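Local coordinates for protein Stk_08120 (Sulfolobus tokodaii str. 7, PDB 2EJX) that probably carries fatty acids, as a member of the thermoacidophile-specific DUF3211 family with a Bet v 1-like helix-grip fold, at residues H102-K105 against L106-F109; L119-L122 against A123-D127. All coordinates share one frame; numbering follows the deposited sequence.

Contact 1 of 2, residues H102-K105 against L106-F109; sequences HDNK and LTAF
The His102 imidazole meets the side chain of Thr107 obliquely, with NE2 3.5 Å from the methyl CG2 and CD2 a little farther from the same carbon. At the ring's edge, in its plane, lies the backbone O of Asn104. CG of His102 stands anti to the backbone N (chi1 -170°), which places the ring beside its own carbonyl carbon, on the side of the threonine, whose side chain it crosses at about a right angle. Both ring nitrogens have partners outside the turn, ND1 at Tyr77 OH and NE2 at Arg81 O, and Thr107 OG1 is hydrogen-bonded to that same carbonyl oxygen. The ring is therefore held at two corners, and its rotation should be well fixed.

The second flat group, the Asn104 carboxamide, turns its OD1 to the first turn of the helix and accepts the N-H of Thr107 at 3.0 Å. That bond is almost straight at the hydrogen (177°), though the donor sits above the carbonyl plane, 40° out of it. The main-chain O of Asn104 is used too: it takes Ala108 N at 2.8 Å, while Lys105 O receives Phe109 N at 3.0 Å. CB of Ala108 rests 3.4 Å from Asn104 O. The side-chain oxygen caps Thr107 N, while the main-chain oxygen of the same residue opens the helix's regular i to i+4 bonding. This is an asparagine N-cap, here in the short loop by which strand 95-102 passes into the long C-terminal helix 105-137 of the Bet v 1-like fold.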
loop_
_atom_site.group_PDB
_atom_site.type_symbol
_atom_site.label_atom_id
_atom_site.label_comp_id
_atom_site.label_asym_id
_atom_site.label_seq_id
_atom_site.Cartn_x
_atom_site.Cartn_y
_atom_site.Cartn_z
ATOM N N HIS A 102 9.379 5.815 5.778
ATOM C CA HIS A 102 10.544 5.210 5.165
ATOM C C HIS A 102 11.810 5.732 5.873
ATOM O O HIS A 102 11.880 6.910 6.175
ATOM C CB HIS A 102 10.548 5.589 3.688
ATOM C CG HIS A 102 11.552 4.843 2.868
ATOM N ND1 HIS A 102 11.421 3.499 2.571
ATOM C CD2 HIS A 102 12.696 5.253 2.269
ATOM C CE1 HIS A 102 12.453 3.106 1.844
ATOM N NE2 HIS A 102 13.241 4.152 1.646
ATOM N N ASP A 103 12.795 4.875 6.100
ATOM C CA ASP A 103 13.958 5.253 6.934
ATOM C C ASP A 103 15.107 5.937 6.174
ATOM O O ASP A 103 16.115 6.371 6.787
ATOM C CB ASP A 103 14.454 4.083 7.810
ATOM C CG ASP A 103 15.337 3.065 7.050
ATOM O OD1 ASP A 103 15.617 3.221 5.826
ATOM O OD2 ASP A 103 15.754 2.072 7.699
ATOM N N ASN A 104 14.960 6.059 4.854
ATOM C CA ASN A 104 15.995 6.679 4.031
ATOM C C ASN A 104 15.543 8.013 3.462
ATOM O O ASN A 104 14.645 8.092 2.605
ATOM C CB ASN A 104 16.488 5.682 2.968
ATOM C CG ASN A 104 17.653 6.218 2.149
ATOM O OD1 ASN A 104 17.612 7.339 1.656
ATOM N ND2 ASN A 104 18.679 5.407 1.977
ATOM N N LYS A 105 16.143 9.090 3.965
ATOM C CA LYS A 105 15.678 10.440 3.650
ATOM C C LYS A 105 15.801 10.763 2.158
ATOM O O LYS A 105 14.923 11.405 1.588
ATOM C CB LYS A 105 16.484 11.474 4.451
ATOM C CG LYS A 105 15.892 12.859 4.390
ATOM C CD LYS A 105 16.793 13.875 5.085
ATOM C CE LYS A 105 16.326 15.273 4.745
ATOM N NZ LYS A 105 16.832 16.303 5.740
ATOM N N LEU A 106 16.913 10.345 1.550
ATOM C CA LEU A 106 17.178 10.619 0.142
ATOM C C LEU A 106 16.092 9.940 -0.686
ATOM O O LEU A 106 15.442 10.572 -1.503
ATOM C CB LEU A 106 18.554 10.093 -0.284
ATOM C CG LEU A 106 18.990 10.421 -1.725
ATOM C CD1 LEU A 106 19.404 11.850 -1.800
ATOM C CD2 LEU A 106 20.160 9.547 -2.170
ATOM N N THR A 107 15.903 8.647 -0.432
ATOM C CA THR A 107 14.919 7.848 -1.167
ATOM C C THR A 107 13.515 8.387 -0.962
ATOM O O THR A 107 12.725 8.440 -1.916
ATOM C CB THR A 107 14.913 6.385 -0.697
ATOM O OG1 THR A 107 16.175 5.771 -0.982
ATOM C CG2 THR A 107 13.831 5.612 -1.462
ATOM N N ALA A 108 13.185 8.733 0.277
ATOM C CA ALA A 108 11.868 9.354 0.550
ATOM C C ALA A 108 11.650 10.639 -0.286
ATOM O O ALA A 108 10.586 10.825 -0.925
ATOM C CB ALA A 108 11.710 9.611 2.018
ATOM N N PHE A 109 12.663 11.509 -0.336
ATOM C CA PHE A 109 12.582 12.744 -1.129
ATOM C C PHE A 109 12.271 12.487 -2.601
ATOM O O PHE A 109 11.425 13.164 -3.209
ATOM C CB PHE A 109 13.902 13.548 -1.017
ATOM C CG PHE A 109 13.958 14.794 -1.882
ATOM C CD1 PHE A 109 13.366 15.991 -1.444
ATOM C CD2 PHE A 109 14.636 14.799 -3.095
ATOM C CE1 PHE A 109 13.419 17.141 -2.211
ATOM C CE2 PHE A 109 14.695 15.974 -3.887
ATOM C CZ PHE A 109 14.081 17.142 -3.438
#

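Contact 2 of 2, residues L119-L122 against A123-D127; sequences LDRL and AENID
Asn125 reaches back one helical turn to Arg121, and its CB, CG and ND2 all gather about one carbonyl oxygen. CB is 3.4 Å from Arg121 O; CG follows, and ND2 then donates to that oxygen at 3.0 Å, with an N-H...O angle of 149°. The chi1 of -63° sets CG beside the backbone N, which brings ND2 round to the oxygen that Asn125 N also approaches in a weak bond. The same ND2 lies 3.8 Å from CG of Arg121, whose chain, bent at chi3, leads its NH2 back to Asn118 OD1. A second weak bond runs from Asn125 N to Leu122 O, so neither backbone bond of Asn125 N is strong, and the side-chain amide adds a straighter one to Arg121 O; an alanine here would probably cost Arg121 O its ND2 bond and leave it leaning more on the weak one from the backbone N of the same residue. All this belongs to the outer side of helix 105-137, the long C-terminal helix that lies against the curved sheet in Bet v 1-like proteins. On its inner side Leu122 CG and Ile126 CD1 come within 4.4 Å, and both side chains pack on Phe24 of helix 17-24, while Leu119 and Leu122 reach Ile98 of strand 95-102. Earlier in the turn, CG of Glu124 passes 3.3 Å from Asp120 O, which also accepts Glu124 N. The Asp120 carboxylate pairs with Lys9 in a salt bridge.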
loop_
_atom_site.group_PDB
_atom_site.type_symbol
_atom_site.label_atom_id
_atom_site.label_comp_id
_atom_site.label_asym_id
_atom_site.label_seq_id
_atom_site.Cartn_x
_atom_site.Cartn_y
_atom_site.Cartn_z
ATOM N N LEU A 119 -1.294 7.737 -3.892
ATOM C CA LEU A 119 -2.281 7.908 -2.835
ATOM C C LEU A 119 -3.472 8.776 -3.236
ATOM O O LEU A 119 -4.607 8.489 -2.854
ATOM C CB LEU A 119 -1.627 8.409 -1.522
ATOM C CG LEU A 119 -0.629 7.459 -0.862
ATOM C CD1 LEU A 119 0.074 8.161 0.299
ATOM C CD2 LEU A 119 -1.322 6.150 -0.354
ATOM N N ASP A 120 -3.212 9.848 -3.985
ATOM C CA ASP A 120 -4.268 10.698 -4.538
ATOM C C ASP A 120 -5.178 9.937 -5.460
ATOM O O ASP A 120 -6.384 10.052 -5.351
ATOM C CB ASP A 120 -3.645 11.905 -5.283
ATOM C CG ASP A 120 -3.043 12.939 -4.342
ATOM O OD1 ASP A 120 -3.212 12.839 -3.128
ATOM O OD2 ASP A 120 -2.406 13.869 -4.838
ATOM N N ARG A 121 -4.591 9.158 -6.392
ATOM C CA ARG A 121 -5.378 8.352 -7.314
ATOM C C ARG A 121 -6.219 7.303 -6.549
ATOM O O ARG A 121 -7.388 7.107 -6.833
ATOM C CB ARG A 121 -4.428 7.652 -8.319
ATOM C CG ARG A 121 -5.151 6.815 -9.385
ATOM C CD ARG A 121 -4.158 6.075 -10.300
ATOM N NE ARG A 121 -3.123 5.388 -9.516
ATOM C CZ ARG A 121 -3.290 4.244 -8.839
ATOM N NH1 ARG A 121 -4.456 3.571 -8.810
ATOM N NH2 ARG A 121 -2.262 3.792 -8.122
ATOM N N LEU A 122 -5.626 6.637 -5.570
ATOM C CA LEU A 122 -6.377 5.687 -4.739
ATOM C C LEU A 122 -7.537 6.384 -4.009
ATOM O O LEU A 122 -8.658 5.878 -4.022
ATOM C CB LEU A 122 -5.422 4.996 -3.741
ATOM C CG LEU A 122 -5.640 3.628 -3.121
ATOM C CD1 LEU A 122 -5.738 2.509 -4.163
ATOM C CD2 LEU A 122 -4.412 3.414 -2.179
ATOM N N ALA A 123 -7.291 7.547 -3.411
ATOM C CA ALA A 123 -8.347 8.257 -2.687
ATOM C C ALA A 123 -9.511 8.634 -3.606
ATOM O O ALA A 123 -10.665 8.513 -3.223
ATOM C CB ALA A 123 -7.799 9.473 -1.998
ATOM N N GLU A 124 -9.198 9.100 -4.815
ATOM C CA GLU A 124 -10.188 9.587 -5.783
ATOM C C GLU A 124 -10.989 8.483 -6.431
ATOM O O GLU A 124 -12.108 8.744 -6.873
ATOM C CB GLU A 124 -9.512 10.448 -6.877
ATOM C CG GLU A 124 -9.007 11.812 -6.387
ATOM C CD GLU A 124 -7.925 12.412 -7.278
ATOM O OE1 GLU A 124 -7.632 11.852 -8.375
ATOM O OE2 GLU A 124 -7.333 13.437 -6.856
ATOM N N ASN A 125 -10.426 7.263 -6.504
ATOM C CA ASN A 125 -11.039 6.130 -7.191
ATOM C C ASN A 125 -11.331 4.901 -6.303
ATOM O O ASN A 125 -11.612 3.817 -6.793
ATOM C CB ASN A 125 -10.144 5.734 -8.375
ATOM C CG ASN A 125 -10.045 6.868 -9.410
ATOM O OD1 ASN A 125 -11.030 7.151 -10.156
ATOM N ND2 ASN A 125 -8.900 7.555 -9.424
ATOM N N ILE A 126 -11.293 5.083 -4.991
ATOM C CA ILE A 126 -11.231 3.896 -4.091
ATOM C C ILE A 126 -12.416 2.972 -4.248
ATOM O O ILE A 126 -12.256 1.753 -4.335
ATOM C CB ILE A 126 -11.072 4.322 -2.576
ATOM C CG1 ILE A 126 -10.897 3.117 -1.671
ATOM C CG2 ILE A 126 -12.222 5.207 -2.161
ATOM C CD1 ILE A 126 -9.647 2.273 -1.943
ATOM N N ASP A 127 -13.618 3.528 -4.351
ATOM C CA ASP A 127 -14.781 2.627 -4.351
ATOM C C ASP A 127 -14.931 1.784 -5.657
ATOM O O ASP A 127 -15.391 0.625 -5.585
ATOM C CB ASP A 127 -16.035 3.404 -4.009
ATOM C CG ASP A 127 -16.127 3.693 -2.515
ATOM O OD1 ASP A 127 -15.246 3.241 -1.736
ATOM O OD2 ASP A 127 -17.122 4.317 -2.111
#

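Overall arrangement
Contacts 1 and 2 sit on the same helix, 105-137, with centres about 23 Å apart and nearest atoms about 11 Å apart, so they do not touch. Contact 1 is the start of that helix, at the surface, its centre about 17 Å from the centre of the chain; contact 2 lies farther along, partly buried, its centre about 12 Å from the same point. Strand 95-102 links them: it ends at His102 in contact 1, and its Ile98 meets Leu119 and Leu122 of contact 2. Contact 1 thus marks where the chain passes from sheet to helix; contact 2 lies on strands 7-12 and 95-102 and on helices 17-24 and 27-34. The fatty-acid site cannot be assigned to either.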